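Local atomic coordinates of xylulose kinase (Escherichia coli, PDB entry 2ITM), a protein that catalyses the ATP-dependent phosphorylation of D-xylulose to D-xylulose 5-phosphate and, less efficiently, that of 1-deoxy-D-xylulose. Residues Val89-Ile94 / Leu132-Arg137; Glu141-Ile146 / Cys192-Asp197; Asp233-Ala238 / Cys278-Gln283; Val274-His279 / Trp285-Val290. All blocks are in the same frame, centred on the assembly; numbering follows the deposited sequence.

Contact 1: Val89-Ile94 / Leu132-Arg137; sequences VLRPAI and LLWVQR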
# COMPACT_ATOMS: atom_id res chain seq x y z
N VAL A 89 11.50 40.59 -22.98
CA VAL A 89 11.25 39.20 -22.63
C VAL A 89 10.47 38.46 -23.71
O VAL A 89 9.32 38.78 -23.97
CB VAL A 89 10.58 39.07 -21.25
CG1 VAL A 89 10.02 37.71 -21.06
CG2 VAL A 89 11.58 39.37 -20.15
N LEU A 90 11.14 37.48 -24.28
CA LEU A 90 10.70 36.84 -25.50
C LEU A 90 9.59 35.82 -25.23
O LEU A 90 8.63 35.72 -25.97
CB LEU A 90 11.87 36.14 -26.16
CG LEU A 90 12.39 36.60 -27.51
CD1 LEU A 90 11.65 37.80 -28.04
CD2 LEU A 90 13.89 36.80 -27.53
N ARG A 91 9.76 35.06 -24.15
CA ARG A 91 8.75 34.13 -23.68
C ARG A 91 8.82 33.98 -22.18
O ARG A 91 9.73 34.47 -21.56
CB ARG A 91 8.92 32.77 -24.36
CG ARG A 91 10.05 31.93 -23.79
CD ARG A 91 10.36 30.68 -24.59
NE ARG A 91 9.21 29.80 -24.81
CZ ARG A 91 8.32 29.44 -23.89
NH1 ARG A 91 8.44 29.87 -22.66
NH2 ARG A 91 7.32 28.65 -24.22
N PRO A 92 7.86 33.30 -21.59
CA PRO A 92 7.91 33.05 -20.15
C PRO A 92 9.11 32.18 -19.77
O PRO A 92 9.54 31.36 -20.56
CB PRO A 92 6.58 32.31 -19.87
CG PRO A 92 5.69 32.74 -20.94
CD PRO A 92 6.56 32.89 -22.14
N ALA A 93 9.63 32.40 -18.58
CA ALA A 93 10.76 31.63 -18.09
C ALA A 93 10.41 30.16 -17.92
O ALA A 93 9.43 29.81 -17.30
CB ALA A 93 11.31 32.22 -16.82
N ILE A 94 11.25 29.30 -18.48
CA ILE A 94 11.11 27.87 -18.32
C ILE A 94 11.93 27.37 -17.13
O ILE A 94 13.14 27.36 -17.19
CB ILE A 94 11.58 27.16 -19.59
CG1 ILE A 94 10.82 27.66 -20.80
CG2 ILE A 94 11.49 25.66 -19.45
CD1 ILE A 94 11.37 27.17 -22.05
N LEU A 132 16.82 25.31 -24.38
CA LEU A 132 17.04 26.14 -25.55
C LEU A 132 16.99 25.41 -26.88
O LEU A 132 16.52 25.97 -27.86
CB LEU A 132 18.29 26.98 -25.41
CG LEU A 132 17.81 28.30 -24.78
CD1 LEU A 132 18.25 28.42 -23.37
CD2 LEU A 132 18.07 29.51 -25.61
N LEU A 133 17.47 24.18 -26.90
CA LEU A 133 17.23 23.29 -28.02
C LEU A 133 15.74 23.09 -28.29
O LEU A 133 15.31 23.12 -29.42
CB LEU A 133 17.91 21.95 -27.81
CG LEU A 133 19.11 21.63 -28.70
CD1 LEU A 133 20.33 22.34 -28.21
CD2 LEU A 133 19.35 20.14 -28.76
N TRP A 134 14.96 22.89 -27.23
CA TRP A 134 13.52 22.75 -27.37
C TRP A 134 12.88 23.98 -28.01
O TRP A 134 12.10 23.85 -28.95
CB TRP A 134 12.86 22.47 -26.03
CG TRP A 134 11.39 22.18 -26.10
CD1 TRP A 134 10.82 20.96 -26.12
CD2 TRP A 134 10.33 23.12 -26.17
NE1 TRP A 134 9.45 21.07 -26.19
CE2 TRP A 134 9.13 22.40 -26.22
CE3 TRP A 134 10.26 24.51 -26.19
CZ2 TRP A 134 7.89 23.01 -26.29
CZ3 TRP A 134 9.03 25.11 -26.25
CH2 TRP A 134 7.86 24.37 -26.30
N VAL A 135 13.23 25.16 -27.53
CA VAL A 135 12.75 26.38 -28.15
C VAL A 135 13.16 26.49 -29.61
O VAL A 135 12.34 26.79 -30.47
CB VAL A 135 13.18 27.63 -27.36
CG1 VAL A 135 12.92 28.90 -28.18
CG2 VAL A 135 12.46 27.69 -26.03
N GLN A 136 14.42 26.22 -29.90
CA GLN A 136 14.86 26.18 -31.28
C GLN A 136 13.98 25.27 -32.14
O GLN A 136 13.65 25.61 -33.26
CB GLN A 136 16.32 25.76 -31.40
CG GLN A 136 16.82 25.89 -32.82
CD GLN A 136 18.23 25.41 -33.00
OE1 GLN A 136 18.92 25.85 -33.91
NE2 GLN A 136 18.66 24.49 -32.13
N ARG A 137 13.61 24.13 -31.58
CA ARG A 137 12.95 23.07 -32.32
C ARG A 137 11.46 23.31 -32.40
O ARG A 137 10.82 22.95 -33.37
CB ARG A 137 13.23 21.72 -31.68
CG ARG A 137 14.60 21.18 -31.99
CD ARG A 137 15.10 20.13 -31.02
NE ARG A 137 14.36 18.89 -31.13
CZ ARG A 137 14.53 18.01 -32.10
NH1 ARG A 137 15.42 18.22 -33.06
NH2 ARG A 137 13.80 16.91 -32.12
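Arg-91 and Ile-94 meet Val-135 and Trp-134 where a loop leading into a short strand packs on helix 128-138. This is a buried loop-to-helix contact in the N-terminal FGGY kinase domain. The apolar part centres on one methyl group. Val-135 CG2 lies 3.9 Å from Arg-91 CD and 4.2 Å from Ile-94 CD1. The Arg-91 and Val-135 side chains run past each other in opposite directions. Arg-91 CG sits between the backbone N and the carbonyl carbon (chi1 78°), and the chain bends at chi3 (-55°). This turn sets one face of the guanidinium toward Ile-94, whose CD1 lies 3.9 Å above its plane, offset toward the rim.

The polar part reaches beyond the two segments. Arg-91 NE forms a salt bridge with Glu-139, and NH1 forms one with Glu-42. Arg-91 NH1 also makes a weak hydrogen bond to Pro-92 O at 2.8 Å. The two glutamates probably fix the rotation of the guanidinium and ease its closeness to Arg-100, a like charge.

The aromatic part is looser. Trp-134 takes a cation-pi contact from Arg-100 and stacks with His-138. Val-135 CG2 also lies in the plane of the indole, at its edge. Arg-91 approaches the same indole obliquely, with its NH2 4.4 Å from Trp-134 CZ3.

Contact 2: Glu141-Ile146 / Cys192-Asp197; sequences EIFRQI and CDLSRD. With SO4 (sulfate ion), chain D.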
# COMPACT_ATOMS: atom_id res chain seq x y z
N GLU A 141 10.74 30.84 -34.31
CA GLU A 141 10.51 32.26 -34.43
C GLU A 141 11.03 33.01 -33.22
O GLU A 141 11.61 34.07 -33.35
CB GLU A 141 9.03 32.51 -34.60
CG GLU A 141 8.27 31.35 -35.23
CD GLU A 141 7.95 30.23 -34.25
OE1 GLU A 141 7.58 29.14 -34.71
OE2 GLU A 141 8.06 30.45 -33.04
N ILE A 142 10.82 32.44 -32.04
CA ILE A 142 11.43 32.93 -30.81
C ILE A 142 12.94 32.80 -30.82
O ILE A 142 13.64 33.75 -30.52
CB ILE A 142 10.88 32.19 -29.60
CG1 ILE A 142 9.37 32.34 -29.48
CG2 ILE A 142 11.61 32.59 -28.36
CD1 ILE A 142 8.91 33.70 -29.21
N PHE A 143 13.45 31.62 -31.15
CA PHE A 143 14.88 31.38 -31.14
C PHE A 143 15.64 32.40 -31.97
O PHE A 143 16.67 32.90 -31.55
CB PHE A 143 15.20 29.97 -31.63
CG PHE A 143 16.61 29.55 -31.36
CD1 PHE A 143 16.98 29.05 -30.14
CD2 PHE A 143 17.57 29.67 -32.34
CE1 PHE A 143 18.27 28.68 -29.90
CE2 PHE A 143 18.86 29.29 -32.11
CZ PHE A 143 19.21 28.80 -30.89
N ARG A 144 15.11 32.68 -33.15
CA ARG A 144 15.66 33.65 -34.07
C ARG A 144 15.95 35.01 -33.42
O ARG A 144 16.83 35.73 -33.85
CB ARG A 144 14.69 33.86 -35.23
CG ARG A 144 15.31 33.95 -36.60
CD ARG A 144 14.30 34.18 -37.73
NE ARG A 144 14.93 34.10 -39.05
CZ ARG A 144 14.27 34.01 -40.20
NH1 ARG A 144 12.95 33.99 -40.22
NH2 ARG A 144 14.94 33.93 -41.34
N GLN A 145 15.20 35.34 -32.38
CA GLN A 145 15.27 36.66 -31.76
C GLN A 145 16.14 36.73 -30.48
O GLN A 145 16.26 37.77 -29.87
CB GLN A 145 13.86 37.15 -31.42
CG GLN A 145 12.93 37.33 -32.58
CD GLN A 145 11.52 37.65 -32.10
OE1 GLN A 145 10.63 36.82 -32.17
NE2 GLN A 145 11.33 38.85 -31.60
N ILE A 146 16.73 35.61 -30.09
CA ILE A 146 17.45 35.54 -28.83
C ILE A 146 18.75 36.33 -28.88
O ILE A 146 19.60 36.09 -29.72
CB ILE A 146 17.78 34.09 -28.47
CG1 ILE A 146 16.52 33.28 -28.21
CG2 ILE A 146 18.69 34.02 -27.27
CD1 ILE A 146 16.78 31.85 -28.01
N CYS A 192 24.25 24.10 -29.20
CA CYS A 192 22.92 24.65 -29.03
C CYS A 192 22.70 25.82 -29.97
O CYS A 192 21.69 26.48 -29.90
CB CYS A 192 22.72 25.08 -27.58
SG CYS A 192 22.95 23.81 -26.33
N ASP A 193 23.67 26.06 -30.84
CA ASP A 193 23.63 27.21 -31.73
C ASP A 193 23.56 28.52 -30.96
O ASP A 193 22.73 29.37 -31.22
CB ASP A 193 22.45 27.11 -32.67
CG ASP A 193 22.81 27.44 -34.09
OD1 ASP A 193 23.38 28.52 -34.32
OD2 ASP A 193 22.57 26.68 -35.04
N LEU A 194 24.46 28.65 -30.00
CA LEU A 194 24.56 29.87 -29.25
C LEU A 194 26.00 30.28 -29.25
O LEU A 194 26.86 29.52 -29.68
CB LEU A 194 24.06 29.65 -27.83
CG LEU A 194 22.57 29.31 -27.75
CD1 LEU A 194 22.14 28.94 -26.36
CD2 LEU A 194 21.73 30.42 -28.29
N SER A 195 26.27 31.49 -28.80
CA SER A 195 27.62 31.93 -28.64
C SER A 195 27.76 32.68 -27.32
O SER A 195 26.79 33.01 -26.67
CB SER A 195 28.04 32.83 -29.78
OG SER A 195 27.40 34.08 -29.69
N ARG A 196 29.01 32.94 -26.95
CA ARG A 196 29.35 33.65 -25.72
C ARG A 196 28.68 35.01 -25.65
O ARG A 196 28.40 35.51 -24.58
CB ARG A 196 30.87 33.80 -25.61
CG ARG A 196 31.63 32.53 -25.87
CD ARG A 196 33.14 32.67 -25.79
NE ARG A 196 33.57 33.08 -24.46
CZ ARG A 196 34.10 32.27 -23.57
NH1 ARG A 196 34.30 31.00 -23.86
NH2 ARG A 196 34.46 32.74 -22.40
N ASP A 197 28.42 35.58 -26.82
CA ASP A 197 27.76 36.87 -26.94
C ASP A 197 26.33 36.81 -26.41
O ASP A 197 25.75 37.83 -26.07
CB ASP A 197 27.73 37.31 -28.41
CG ASP A 197 29.08 37.17 -29.09
OD1 ASP A 197 29.90 38.10 -28.97
OD2 ASP A 197 29.41 36.18 -29.76
S SO4 D . 34.81 36.49 -22.56
O1 SO4 D . 35.45 36.75 -21.28
O2 SO4 D . 33.81 35.44 -22.40
O3 SO4 D . 34.17 37.71 -23.04
O4 SO4 D . 35.83 36.06 -23.52
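Phe-143 drives its ring edge into the backbone of Cys-192 and Asp-193. Its CZ lies 3.5 Å from Cys-192 O and 3.6 Å from Asp-193 O. Both oxygens are near the ring plane, so the weakly positive C-H rim faces them. Leu-194 adds an oblique apolar contact, with CD2 4.0 Å from Phe-143 CZ. The Asp-193 CB touches the same ring atom at 4.1 Å. Phe-143 CG is anti to the backbone N (chi1 -168°), which extends the ring toward the loop of 192-197. An alanine here is likely to open a gap beside Leu-194 and strip both carbonyl oxygens of their aromatic neighbour.

The next shell sets the two backbones. Phe-143 begins a type I turn that closes with Ile-146 N bonded to Phe-143 O. Gln-136 of helix 128-138 touches the Phe-143 side chain, while Trp-176 backs Leu-194 and Cys-192. Further along, Ser-195 OG donates to the anti lone pair of Asp-197 OD2. Arg-196 grips one oxygen of a sulfate, probably from the crystallisation liquor: NE and NH2 reach O2 at 3.1 and 2.8 Å. Arg-196 NH2 also forms a salt bridge with Asp-183. Asp-193, with positive phi, is the C-prime residue of the Schellman motif that ends helix 186-190, and Phe-143 packs directly on that motif.

Contact 3: Asp233-Ala238 / Cys278-Gln283; sequences DNAAGA and CHALPQ. With XUL (D-xylulose), chain C.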
# COMPACT_ATOMS: atom_id res chain seq x y z
N ASP A 233 20.68 29.05 -5.50
CA ASP A 233 20.10 28.90 -4.18
C ASP A 233 20.80 27.90 -3.26
O ASP A 233 21.06 28.19 -2.12
CB ASP A 233 18.59 28.68 -4.24
CG ASP A 233 18.20 27.44 -5.01
OD1 ASP A 233 19.08 26.68 -5.45
OD2 ASP A 233 17.02 27.15 -5.24
N ASN A 234 21.11 26.72 -3.78
CA ASN A 234 21.88 25.75 -3.02
C ASN A 234 23.23 26.29 -2.55
O ASN A 234 23.50 26.32 -1.37
CB ASN A 234 22.05 24.44 -3.77
CG ASN A 234 20.74 23.73 -4.02
OD1 ASN A 234 19.97 23.52 -3.12
ND2 ASN A 234 20.50 23.38 -5.25
N ALA A 235 24.06 26.72 -3.49
CA ALA A 235 25.39 27.21 -3.16
C ALA A 235 25.36 28.39 -2.20
O ALA A 235 26.14 28.45 -1.27
CB ALA A 235 26.18 27.54 -4.39
N ALA A 236 24.43 29.31 -2.42
CA ALA A 236 24.27 30.45 -1.53
C ALA A 236 23.84 30.05 -0.13
O ALA A 236 24.38 30.53 0.84
CB ALA A 236 23.32 31.47 -2.11
N GLY A 237 22.85 29.18 -0.05
CA GLY A 237 22.53 28.48 1.18
C GLY A 237 23.71 27.92 1.92
O GLY A 237 23.86 28.13 3.10
N ALA A 238 24.56 27.19 1.20
CA ALA A 238 25.75 26.60 1.79
C ALA A 238 26.66 27.66 2.36
O ALA A 238 27.26 27.46 3.40
CB ALA A 238 26.48 25.77 0.78
N CYS A 278 30.40 24.40 -9.87
CA CYS A 278 31.18 25.40 -9.17
C CYS A 278 30.46 25.85 -7.91
O CYS A 278 29.25 25.88 -7.86
CB CYS A 278 31.50 26.58 -10.09
SG CYS A 278 32.44 26.21 -11.58
N HIS A 279 31.23 26.18 -6.88
CA HIS A 279 30.71 26.84 -5.69
C HIS A 279 30.69 28.36 -5.89
O HIS A 279 31.37 28.88 -6.75
CB HIS A 279 31.56 26.46 -4.47
CG HIS A 279 30.87 26.66 -3.15
ND1 HIS A 279 29.62 27.20 -3.04
CD2 HIS A 279 31.27 26.37 -1.90
CE1 HIS A 279 29.27 27.25 -1.76
NE2 HIS A 279 30.27 26.75 -1.05
N ALA A 280 29.91 29.05 -5.07
CA ALA A 280 29.76 30.49 -5.18
C ALA A 280 30.94 31.26 -4.58
O ALA A 280 30.85 32.45 -4.33
CB ALA A 280 28.46 30.94 -4.55
N LEU A 281 32.02 30.54 -4.32
CA LEU A 281 33.25 31.18 -3.91
C LEU A 281 34.39 30.83 -4.84
O LEU A 281 34.35 29.84 -5.55
CB LEU A 281 33.59 30.81 -2.47
CG LEU A 281 32.63 31.26 -1.38
CD1 LEU A 281 32.75 30.42 -0.16
CD2 LEU A 281 32.79 32.74 -1.06
N PRO A 282 35.42 31.66 -4.82
CA PRO A 282 36.55 31.49 -5.72
C PRO A 282 37.32 30.22 -5.41
O PRO A 282 37.50 29.88 -4.26
CB PRO A 282 37.39 32.72 -5.44
CG PRO A 282 36.41 33.72 -4.93
CD PRO A 282 35.48 32.94 -4.11
N GLN A 283 37.70 29.51 -6.46
CA GLN A 283 38.43 28.26 -6.35
C GLN A 283 37.72 27.24 -5.45
O GLN A 283 38.37 26.47 -4.77
CB GLN A 283 39.86 28.50 -5.90
CG GLN A 283 40.74 29.13 -6.93
CD GLN A 283 40.95 28.27 -8.15
OE1 GLN A 283 41.70 27.30 -8.10
NE2 GLN A 283 40.30 28.61 -9.24
C1 XUL C . 18.99 21.44 -8.95
C2 XUL C . 18.48 21.89 -7.59
C3 XUL C . 18.27 23.35 -7.37
C4 XUL C . 16.78 23.52 -7.21
C5 XUL C . 16.34 24.96 -7.38
O1 XUL C . 20.39 21.51 -9.01
O2 XUL C . 17.69 21.01 -6.83
O3 XUL C . 18.64 23.98 -8.56
O4 XUL C . 16.23 22.73 -8.22
O5 XUL C . 17.44 25.74 -7.70
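Ala-235 and His-279 bury the most surface here, followed by Ala-280. They join the first turns of helix 233-241 to the loop between strands 275-278 and 285-291. His-279 comes in edge first. Its CE1 lies 3.4 Å from Ala-235 O, and that oxygen is in the plane of the imidazole. Its ND1 lies 3.7 Å from Ala-235 CB. The ring reaches the helix because CG is anti to the backbone N (chi1 -159°). Ala-238, one turn on, adds its CB obliquely at 4.1 Å from CE1.

His-279 NE2 donates to Met-243 O, and this bond probably fixes the ring rotation. Its ND1 is buried with no polar partner in the model. This is consistent with the proton sitting on NE2. Phe-260 also meets the ring.

Ala-280 continues the contact with a plain methyl pair, its CB 4.1 Å from Ala-235 CB. The alpha carbons of these two alanines are only 5.8 Å apart, so the small side chains allow the loop to come close to the helix. Ser-169 touches both.

The same helix starts at the substrate. D-xylulose O5 donates to Asp-233 OD2 at 2.9 Å, and Asn-234 ND2 lies 3.1 Å from the sugar C3. The contact thus ties a C-terminal-domain loop to the helix that carries the probable proton acceptor Asp-233, beside the sugar pocket in the cleft of this actin-like ATPase fold.

Contact 4: Val274-His279 / Trp285-Val290; sequences VHSFCH and WHLMSV. With XUL (D-xylulose), chain C.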
# COMPACT_ATOMS: atom_id res chain seq x y z
N VAL A 274 24.69 12.18 -8.79
CA VAL A 274 25.37 13.25 -8.11
C VAL A 274 25.70 14.37 -9.07
O VAL A 274 26.26 14.16 -10.13
CB VAL A 274 26.60 12.75 -7.37
CG1 VAL A 274 27.26 13.88 -6.66
CG2 VAL A 274 26.21 11.70 -6.40
N HIS A 275 25.35 15.58 -8.70
CA HIS A 275 25.70 16.72 -9.49
C HIS A 275 26.94 17.45 -9.02
O HIS A 275 27.20 17.53 -7.84
CB HIS A 275 24.52 17.65 -9.63
CG HIS A 275 23.41 17.05 -10.42
ND1 HIS A 275 22.11 16.99 -9.95
CD2 HIS A 275 23.41 16.44 -11.62
CE1 HIS A 275 21.36 16.38 -10.85
NE2 HIS A 275 22.12 16.04 -11.87
N SER A 276 27.69 17.94 -9.99
CA SER A 276 28.93 18.63 -9.72
C SER A 276 28.91 20.02 -10.35
O SER A 276 28.76 20.16 -11.56
CB SER A 276 30.12 17.81 -10.21
OG SER A 276 31.34 18.47 -9.98
N PHE A 277 29.05 21.03 -9.52
CA PHE A 277 29.05 22.41 -9.95
C PHE A 277 30.18 23.21 -9.34
O PHE A 277 30.81 22.78 -8.38
CB PHE A 277 27.73 23.08 -9.60
CG PHE A 277 26.53 22.42 -10.18
CD1 PHE A 277 25.50 22.01 -9.38
CD2 PHE A 277 26.43 22.24 -11.54
CE1 PHE A 277 24.40 21.41 -9.91
CE2 PHE A 277 25.32 21.66 -12.08
CZ PHE A 277 24.30 21.25 -11.27
N CYS A 278 30.40 24.40 -9.87
CA CYS A 278 31.18 25.40 -9.17
C CYS A 278 30.46 25.85 -7.91
O CYS A 278 29.25 25.88 -7.86
CB CYS A 278 31.50 26.58 -10.09
SG CYS A 278 32.44 26.21 -11.58
N HIS A 279 31.23 26.18 -6.88
CA HIS A 279 30.71 26.84 -5.69
C HIS A 279 30.69 28.36 -5.89
O HIS A 279 31.37 28.88 -6.75
CB HIS A 279 31.56 26.46 -4.47
CG HIS A 279 30.87 26.66 -3.15
ND1 HIS A 279 29.62 27.20 -3.04
CD2 HIS A 279 31.27 26.37 -1.90
CE1 HIS A 279 29.27 27.25 -1.76
NE2 HIS A 279 30.27 26.75 -1.05
N TRP A 285 34.43 24.29 -5.37
CA TRP A 285 33.58 23.40 -6.14
C TRP A 285 32.77 22.53 -5.18
O TRP A 285 33.15 22.36 -4.04
CB TRP A 285 34.44 22.49 -7.01
CG TRP A 285 34.92 23.07 -8.27
CD1 TRP A 285 34.26 23.10 -9.43
CD2 TRP A 285 36.18 23.69 -8.50
NE1 TRP A 285 35.02 23.71 -10.40
CE2 TRP A 285 36.21 24.08 -9.84
CE3 TRP A 285 37.28 23.95 -7.70
CZ2 TRP A 285 37.30 24.72 -10.39
CZ3 TRP A 285 38.36 24.58 -8.25
CH2 TRP A 285 38.36 24.95 -9.58
N HIS A 286 31.68 21.95 -5.65
CA HIS A 286 30.81 21.14 -4.81
C HIS A 286 30.04 20.05 -5.53
O HIS A 286 29.80 20.12 -6.73
CB HIS A 286 29.86 22.00 -3.98
CG HIS A 286 28.61 22.41 -4.70
ND1 HIS A 286 28.48 23.62 -5.33
CD2 HIS A 286 27.43 21.77 -4.87
CE1 HIS A 286 27.28 23.70 -5.86
NE2 HIS A 286 26.62 22.59 -5.60
N LEU A 287 29.66 19.04 -4.77
CA LEU A 287 28.73 18.04 -5.23
C LEU A 287 27.39 18.30 -4.57
O LEU A 287 27.33 18.87 -3.50
CB LEU A 287 29.22 16.64 -4.87
CG LEU A 287 30.04 15.87 -5.89
CD1 LEU A 287 30.92 16.78 -6.66
CD2 LEU A 287 30.86 14.82 -5.22
N MET A 288 26.33 17.87 -5.22
CA MET A 288 25.03 17.89 -4.59
C MET A 288 24.09 16.80 -5.09
O MET A 288 24.23 16.31 -6.20
CB MET A 288 24.40 19.29 -4.67
CG MET A 288 23.43 19.51 -5.79
SD MET A 288 21.86 18.68 -5.53
CE MET A 288 20.72 20.01 -5.78
N SER A 289 23.16 16.42 -4.23
CA SER A 289 22.16 15.44 -4.57
C SER A 289 20.86 15.79 -3.90
O SER A 289 20.83 16.11 -2.73
CB SER A 289 22.62 14.06 -4.15
OG SER A 289 21.68 13.09 -4.52
N VAL A 290 19.78 15.74 -4.67
CA VAL A 290 18.46 15.85 -4.09
C VAL A 290 18.24 14.70 -3.13
O VAL A 290 18.58 13.57 -3.41
CB VAL A 290 17.36 15.93 -5.14
CG1 VAL A 290 16.02 16.07 -4.49
CG2 VAL A 290 17.59 17.09 -6.04
C1 XUL C . 18.99 21.44 -8.95
C2 XUL C . 18.48 21.89 -7.59
C3 XUL C . 18.27 23.35 -7.37
C4 XUL C . 16.78 23.52 -7.21
C5 XUL C . 16.34 24.96 -7.38
O1 XUL C . 20.39 21.51 -9.01
O2 XUL C . 17.69 21.01 -6.83
O3 XUL C . 18.64 23.98 -8.56
O4 XUL C . 16.23 22.73 -8.22
O5 XUL C . 17.44 25.74 -7.70
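His-275 pairs with Met-288, and Phe-277 with His-286, in the antiparallel hairpin of strands 275-278 and 285-291. Both are hydrogen-bonded pairs. His-275 N and O bond to Met-288 O and N, each at 2.8 Å. Phe-277 N and O bond to His-286 O and N, each at 3.0 Å and both with N-H...O angles of 165°. Leu-287 CA adds a C-H contact to His-275 O at 3.1 Å. Leu-287 and Ser-289 bond through their backbones to Ala-261 and Tyr-259 of strand 257-262, and Trp-285 to Ser-263 just after it.

Side-chain polar atoms mostly find partners outside the hairpin. Ser-276 OG bonds to Leu-267 O, and Trp-285 NE1 to Val-179 O. Cys-278 SG also sits obliquely by the Trp-285 five-membered ring, 4.5 Å from its centroid. His-275 ND1 is buried and has no partner in the model.

His-286 CG lies between the backbone N and the carbonyl carbon (chi1 84°), which brings its ring back across the hairpin. Its edge points toward the face of His-279 in an offset edge-to-face pair, planes at 73°. His-286 NE2 lies at the edge of the Phe-277 ring, in its plane, and Phe-260 stacks on the His-286 ring. An alanine in its place would probably leave a gap among the rings of Phe-277, His-279 and Phe-260 and take away the stacking partner of Phe-260.

Met-288 CE lies 3.4 Å from D-xylulose O2. The chemistry implies a hairpin whose backbone is held by hydrogen bonds, while its pocket-side residues meet one another and the sugar mainly through aromatic and van der Waals contacts.

Contacts 1 and 2 form one cluster in the N-terminal domain, with centres 10 Å apart. They meet through Leu-133 and Cys-192, Leu-132 and Ile-146, and Gln-136 and Phe-143. Contacts 3 and 4 form a second cluster, 9 Å apart, and share Cys-278 and His-279. Asn-234 ND2 and Met-288 CE touch at 3.4 Å, and both residues line the D-xylulose pocket. Contact 3 supplies the probable proton acceptor Asp-233, whose side chain is about 7 Å from that of Met-288. Each contact of the first cluster is 26 to 28 Å from each of the second, centre to centre. Contact 1 lies farther out: its Ile-94 side chain is about 13 Å from the sugar and about 9 Å from that of substrate-binding His-78.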